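Local coordinates for protein cytosolic phospholipase A2 delta (Homo sapiens, PDB 5IZ5) that hydrolyses the sn-2 ester bond of glycerophospholipids in a calcium-dependent manner, preferring linoleic acid at that position, and docks on lipid membranes through its N-terminal C2 domain, at residues D430-V435 with I534-L539; R414-R419 with H424-V429. The protein carries 3 engineered substitutions. All coordinates share one frame; numbering follows the deposited sequence.

Interaction 1 of 2, residues D430-V435 with I534-L539; sequences DLWALV and IFSLNL
W432 and S536 mark the closest backbone approach between segments 430-435 and 534-539, both helical, with W432 CA 6.6 Å from S536 CA. This is a buried helix-helix contact in the patatin-like α/β-hydrolase catalytic domain, carried mainly by two aromatic side chains, with smaller shares from L539, S536 and L431 and no hydrogen bond between the segments. The indole of W432 extends from helix 428-441 with CG anti to the backbone N (chi1 170°), which carries the ring across to the opposing helix. There F535 CB sits over one face of the six-membered ring of W432, toward the rim, a CH-pi contact with the carbon 3.7 Å from the ring centroid. The phenyl ring then runs away from helix 428-441 instead of covering the indole: the two planes are nearly parallel, at 10°, but are slid so far past each other that the rings barely overlap. The tightest touch is at the margin of the indole, where W432 CZ2 lies 3.4 Å from F535 CG. Farther along the same margin, W432 CH2 meets F535 CD1 at 3.8 Å. The indole has further partners: its NE1 is hydrogen-bonded to S532 OG, just ahead of the second helix, and its ring meets that of W582. At the start of that helix, I534 N makes a weak hydrogen bond to D651 OD2, the proton acceptor inferred by similarity. An alanine in place of W432 would probably open a gap beside F535, leaving its CB and ring without their aromatic neighbour and S532 OG without the indole N-H. S536 adds a looser touch: its OG lies 4.2 Å from W432 CB, at the base of the tryptophan side chain.

Interaction 2 of 2, residues R414-R419 with H424-V429; sequences RELELR and HPTTFV
R419 folds onto H424 because its chain bends at the third torsion (chi3 65°), while CG of the histidine lies beside its own backbone N, anti to the carbonyl carbon. The two residues flank the turn of a helix-loop-helix, in which helix 406-422 ends and the chain doubles back to start helix 428-441. The result is a flat stack of guanidinium on imidazole, with planes 14° apart and centres separated by 4.2 Å. The overlap is displaced toward the rims of both groups, R419 NH2 standing 3.8 Å from H424 CG over one ring face. A positive guanidinium this close is likely to discourage protonation of the imidazole. The backbone secures the same pair: H424 N donates to R419 O at 3.0 Å, a bond from residue i+5 back to residue i that ties the loop to the last turns of the first helix. Its N-H...O angle of 146° shows a moderately bent bond. F526 of helix 524-531 also packs on R419, and I519 on H424.

Beyond the stack, two waters bridge helix and loop. One lies in the guanidinium plane at its edge, accepting from R419 NE at 2.9 Å and donating to P425 O, a bond that, with the stack, is likely to restrain the rotation of the group. The second donates to L416 O at 2.6 Å and bonds T426 OG1 as well. The loop then passes into helix 428-441 through T427 at the N-cap, whose OG1 accepts a weak bond from V429 N; T427 N in turn donates to OD2 of D430. Beside the water on L416 O and T426 OG1, the side chains of L416 and T426 make a loose apolar touch, L416 CD2 lying 4.4 Å from T426 CG2.

Overall arrangement
The two contacts follow one another along the chain, with centres 12 Å apart, and helix 428-441 takes part in both: interaction 2 holds the loop leading into its N-terminus against helix 406-422, and interaction 1 packs its first turns against helix 534-543. A long, weak ion pair joins them, with R419 NH2 3.3 Å from D430 OD1. At a second junction, F428 CD2 lies 3.6 Å from S536 O. Only interaction 1 borders the catalytic centre. The side chain of F535 comes within about 4 Å of the substrate-binding G335 and about 5 Å of the side chain of the nucleophile S365, whereas interaction 2 lies away from these sites.

Interaction 1 of 2, residues D430-V435 with I534-L539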
loop_
_atom_site.group_PDB
_atom_site.type_symbol
_atom_site.label_atom_id
_atom_site.label_comp_id
_atom_site.label_asym_id
_atom_site.label_seq_id
_atom_site.Cartn_x
_atom_site.Cartn_y
_atom_site.Cartn_z
ATOM N N ASP B 430 8.010 4.837 12.650
ATOM C CA ASP B 430 8.047 4.078 13.888
ATOM C C ASP B 430 8.018 4.986 15.099
ATOM O O ASP B 430 7.310 4.688 16.065
ATOM C CB ASP B 430 9.265 3.158 13.930
ATOM C CG ASP B 430 9.246 2.142 12.817
ATOM O OD1 ASP B 430 8.414 1.217 12.870
ATOM O OD2 ASP B 430 10.045 2.270 11.878
ATOM N N LEU B 431 8.750 6.101 15.054
ATOM C CA LEU B 431 8.734 7.022 16.193
ATOM C C LEU B 431 7.387 7.722 16.271
ATOM O O LEU B 431 6.844 7.913 17.353
ATOM C CB LEU B 431 9.845 8.063 16.097
ATOM C CG LEU B 431 9.895 9.048 17.268
ATOM C CD1 LEU B 431 10.090 8.339 18.601
ATOM C CD2 LEU B 431 10.997 10.070 17.049
ATOM N N TRP B 432 6.869 8.125 15.117
ATOM C CA TRP B 432 5.581 8.798 15.054
ATOM C C TRP B 432 4.475 7.902 15.613
ATOM O O TRP B 432 3.588 8.380 16.323
ATOM C CB TRP B 432 5.290 9.229 13.624
ATOM C CG TRP B 432 3.907 9.717 13.379
ATOM C CD1 TRP B 432 3.056 9.270 12.420
ATOM C CD2 TRP B 432 3.208 10.748 14.093
ATOM N NE1 TRP B 432 1.871 9.952 12.488
ATOM C CE2 TRP B 432 1.935 10.866 13.506
ATOM C CE3 TRP B 432 3.535 11.584 15.171
ATOM C CZ2 TRP B 432 0.988 11.791 13.953
ATOM C CZ3 TRP B 432 2.590 12.503 15.620
ATOM C CH2 TRP B 432 1.330 12.597 15.011
ATOM N N ALA B 433 4.576 6.600 15.352
ATOM C CA ALA B 433 3.629 5.634 15.905
ATOM C C ALA B 433 3.575 5.699 17.417
ATOM O O ALA B 433 2.489 5.751 17.996
ATOM C CB ALA B 433 3.979 4.228 15.455
ATOM N N LEU B 434 4.742 5.734 18.056
ATOM C CA LEU B 434 4.810 5.699 19.517
ATOM C C LEU B 434 4.364 7.021 20.133
ATOM O O LEU B 434 3.681 7.050 21.153
ATOM C CB LEU B 434 6.224 5.346 19.986
ATOM C CG LEU B 434 6.802 4.016 19.486
ATOM C CD1 LEU B 434 8.250 3.872 19.922
ATOM C CD2 LEU B 434 5.978 2.840 19.976
ATOM N N VAL B 435 4.761 8.115 19.501
ATOM C CA VAL B 435 4.393 9.443 19.948
ATOM C C VAL B 435 2.894 9.698 19.782
ATOM O O VAL B 435 2.236 10.180 20.706
ATOM C CB VAL B 435 5.203 10.490 19.163
ATOM C CG1 VAL B 435 4.587 11.878 19.279
ATOM C CG2 VAL B 435 6.650 10.478 19.634
ATOM N N ILE B 534 1.982 11.978 6.905
ATOM C CA ILE B 534 2.250 13.383 6.590
ATOM C C ILE B 534 2.971 14.022 7.787
ATOM O O ILE B 534 3.820 14.894 7.625
ATOM C CB ILE B 534 0.962 14.174 6.234
ATOM C CG1 ILE B 534 1.308 15.543 5.641
ATOM C CG2 ILE B 534 0.062 14.351 7.454
ATOM C CD1 ILE B 534 1.783 15.475 4.205
ATOM N N PHE B 535 2.656 13.546 8.989
ATOM C CA PHE B 535 3.296 14.061 10.195
ATOM C C PHE B 535 4.776 13.694 10.320
ATOM O O PHE B 535 5.513 14.397 11.008
ATOM C CB PHE B 535 2.551 13.632 11.456
ATOM C CG PHE B 535 1.262 14.369 11.680
ATOM C CD1 PHE B 535 1.174 15.451 12.557
ATOM C CD2 PHE B 535 0.130 13.971 11.011
ATOM C CE1 PHE B 535 -0.033 16.111 12.741
ATOM C CE2 PHE B 535 -1.072 14.625 11.183
ATOM C CZ PHE B 535 -1.157 15.699 12.049
ATOM N N SER B 536 5.203 12.603 9.681
ATOM C CA SER B 536 6.623 12.266 9.573
ATOM C C SER B 536 7.364 13.345 8.806
ATOM O O SER B 536 8.476 13.713 9.164
ATOM C CB SER B 536 6.838 10.919 8.873
ATOM O OG SER B 536 6.197 9.881 9.580
ATOM N N LEU B 537 6.749 13.848 7.743
ATOM C CA LEU B 537 7.365 14.922 6.991
ATOM C C LEU B 537 7.344 16.233 7.772
ATOM O O LEU B 537 8.307 16.990 7.717
ATOM C CB LEU B 537 6.678 15.081 5.636
ATOM C CG LEU B 537 6.995 16.302 4.765
ATOM C CD1 LEU B 537 6.655 15.992 3.317
ATOM C CD2 LEU B 537 6.239 17.552 5.205
ATOM N N ASN B 538 6.267 16.505 8.503
ATOM C CA ASN B 538 6.230 17.706 9.334
ATOM C C ASN B 538 7.260 17.663 10.459
ATOM O O ASN B 538 7.804 18.694 10.858
ATOM C CB ASN B 538 4.852 17.945 9.930
ATOM C CG ASN B 538 3.831 18.340 8.889
ATOM O OD1 ASN B 538 4.166 18.561 7.723
ATOM N ND2 ASN B 538 2.577 18.418 9.301
ATOM N N LEU B 539 7.524 16.466 10.977
ATOM C CA LEU B 539 8.515 16.309 12.043
ATOM C C LEU B 539 9.903 16.561 11.459
ATOM O O LEU B 539 10.742 17.195 12.086
ATOM C CB LEU B 539 8.441 14.908 12.662
ATOM C CG LEU B 539 9.162 14.658 13.994
ATOM C CD1 LEU B 539 8.766 15.633 15.092
ATOM C CD2 LEU B 539 8.917 13.224 14.468
#

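Interaction 2 of 2, residues R414-R419 with H424-V429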
loop_
_atom_site.group_PDB
_atom_site.type_symbol
_atom_site.label_atom_id
_atom_site.label_comp_id
_atom_site.label_asym_id
_atom_site.label_seq_id
_atom_site.Cartn_x
_atom_site.Cartn_y
_atom_site.Cartn_z
ATOM N N ARG B 414 13.600 2.046 24.347
ATOM C CA ARG B 414 13.660 0.639 24.671
ATOM C C ARG B 414 12.899 -0.152 23.628
ATOM O O ARG B 414 13.417 -1.136 23.108
ATOM C CB ARG B 414 13.094 0.379 26.062
ATOM C CG ARG B 414 14.087 0.565 27.180
ATOM C CD ARG B 414 13.571 -0.013 28.482
ATOM N NE ARG B 414 12.232 0.483 28.808
ATOM C CZ ARG B 414 11.969 1.515 29.611
ATOM N NH1 ARG B 414 12.940 2.194 30.213
ATOM N NH2 ARG B 414 10.709 1.872 29.821
ATOM N N GLU B 415 11.697 0.305 23.284
ATOM C CA GLU B 415 10.901 -0.394 22.285
ATOM C C GLU B 415 11.580 -0.390 20.919
ATOM O O GLU B 415 11.612 -1.419 20.240
ATOM C CB GLU B 415 9.478 0.168 22.183
ATOM C CG GLU B 415 8.682 -0.472 21.047
ATOM C CD GLU B 415 7.168 -0.417 21.228
ATOM O OE1 GLU B 415 6.463 -1.026 20.400
ATOM O OE2 GLU B 415 6.673 0.231 22.169
ATOM N N LEU B 416 12.127 0.754 20.512
ATOM C CA LEU B 416 12.787 0.833 19.209
ATOM C C LEU B 416 14.065 -0.020 19.168
ATOM O O LEU B 416 14.395 -0.587 18.130
ATOM C CB LEU B 416 13.088 2.293 18.835
ATOM C CG LEU B 416 11.868 3.189 18.564
ATOM C CD1 LEU B 416 12.285 4.648 18.473
ATOM C CD2 LEU B 416 11.122 2.782 17.302
ATOM N N GLU B 417 14.766 -0.123 20.291
ATOM C CA GLU B 417 15.938 -1.001 20.395
ATOM C C GLU B 417 15.552 -2.471 20.226
ATOM O O GLU B 417 16.223 -3.199 19.508
ATOM C CB GLU B 417 16.645 -0.816 21.736
ATOM C CG GLU B 417 17.389 0.503 21.849
ATOM C CD GLU B 417 18.802 0.468 21.295
ATOM O OE1 GLU B 417 19.308 -0.610 20.925
ATOM O OE2 GLU B 417 19.427 1.544 21.245
ATOM N N LEU B 418 14.464 -2.894 20.873
ATOM C CA LEU B 418 14.000 -4.273 20.741
ATOM C C LEU B 418 13.599 -4.551 19.308
ATOM O O LEU B 418 14.056 -5.531 18.731
ATOM C CB LEU B 418 12.862 -4.602 21.719
ATOM C CG LEU B 418 12.107 -5.925 21.506
ATOM C CD1 LEU B 418 12.988 -7.116 21.843
ATOM C CD2 LEU B 418 10.830 -5.962 22.330
ATOM N N ARG B 419 12.787 -3.669 18.731
ATOM C CA ARG B 419 12.346 -3.807 17.344
ATOM C C ARG B 419 13.511 -3.990 16.390
ATOM O O ARG B 419 13.464 -4.845 15.501
ATOM C CB ARG B 419 11.519 -2.598 16.905
ATOM C CG ARG B 419 10.138 -2.556 17.543
ATOM C CD ARG B 419 9.356 -1.313 17.145
ATOM N NE ARG B 419 9.054 -1.296 15.718
ATOM C CZ ARG B 419 8.096 -2.015 15.139
ATOM N NH1 ARG B 419 7.311 -2.814 15.856
ATOM N NH2 ARG B 419 7.915 -1.934 13.828
ATOM N N HIS B 424 13.186 -5.456 12.561
ATOM C CA HIS B 424 12.387 -4.395 11.967
ATOM C C HIS B 424 13.290 -3.222 11.615
ATOM O O HIS B 424 14.259 -2.950 12.327
ATOM C CB HIS B 424 11.301 -3.894 12.925
ATOM C CG HIS B 424 10.242 -4.904 13.217
ATOM N ND1 HIS B 424 10.176 -5.584 14.411
ATOM C CD2 HIS B 424 9.206 -5.354 12.469
ATOM C CE1 HIS B 424 9.145 -6.407 14.391
ATOM N NE2 HIS B 424 8.538 -6.286 13.225
ATOM N N PRO B 425 12.969 -2.510 10.524
ATOM C CA PRO B 425 13.684 -1.274 10.248
ATOM C C PRO B 425 13.229 -0.184 11.217
ATOM O O PRO B 425 12.188 -0.321 11.854
ATOM C CB PRO B 425 13.256 -0.941 8.824
ATOM C CG PRO B 425 11.871 -1.493 8.715
ATOM C CD PRO B 425 11.834 -2.712 9.601
ATOM N N THR B 426 14.029 0.864 11.354
ATOM C CA THR B 426 13.686 2.014 12.178
ATOM C C THR B 426 13.512 3.249 11.300
ATOM O O THR B 426 14.461 3.685 10.647
ATOM C CB THR B 426 14.782 2.233 13.223
ATOM O OG1 THR B 426 15.066 0.980 13.851
ATOM C CG2 THR B 426 14.344 3.240 14.275
ATOM N N THR B 427 12.294 3.794 11.257
ATOM C CA THR B 427 12.028 4.966 10.453
ATOM C C THR B 427 11.269 6.011 11.262
ATOM O O THR B 427 10.892 5.776 12.418
ATOM C CB THR B 427 11.198 4.611 9.209
ATOM O OG1 THR B 427 9.857 4.313 9.604
ATOM C CG2 THR B 427 11.776 3.418 8.467
ATOM N N PHE B 428 11.051 7.170 10.645
ATOM C CA PHE B 428 10.264 8.243 11.256
ATOM C C PHE B 428 8.861 7.751 11.622
ATOM O O PHE B 428 8.300 8.160 12.634
ATOM C CB PHE B 428 10.139 9.433 10.294
ATOM C CG PHE B 428 11.248 10.441 10.403
ATOM C CD1 PHE B 428 12.519 10.098 9.981
ATOM C CD2 PHE B 428 11.023 11.739 10.872
ATOM C CE1 PHE B 428 13.565 11.000 10.051
ATOM C CE2 PHE B 428 12.068 12.651 10.939
ATOM C CZ PHE B 428 13.340 12.279 10.526
ATOM N N VAL B 429 8.313 6.874 10.787
ATOM C CA VAL B 429 6.994 6.302 11.007
ATOM C C VAL B 429 6.933 5.536 12.314
ATOM O O VAL B 429 5.932 5.599 13.019
ATOM C CB VAL B 429 6.585 5.380 9.842
ATOM C CG1 VAL B 429 5.407 4.495 10.221
ATOM C CG2 VAL B 429 6.251 6.220 8.621
HETATM O O HOH W 1 13.568 0.336 15.818
HETATM O O HOH W 2 11.108 0.232 14.419
#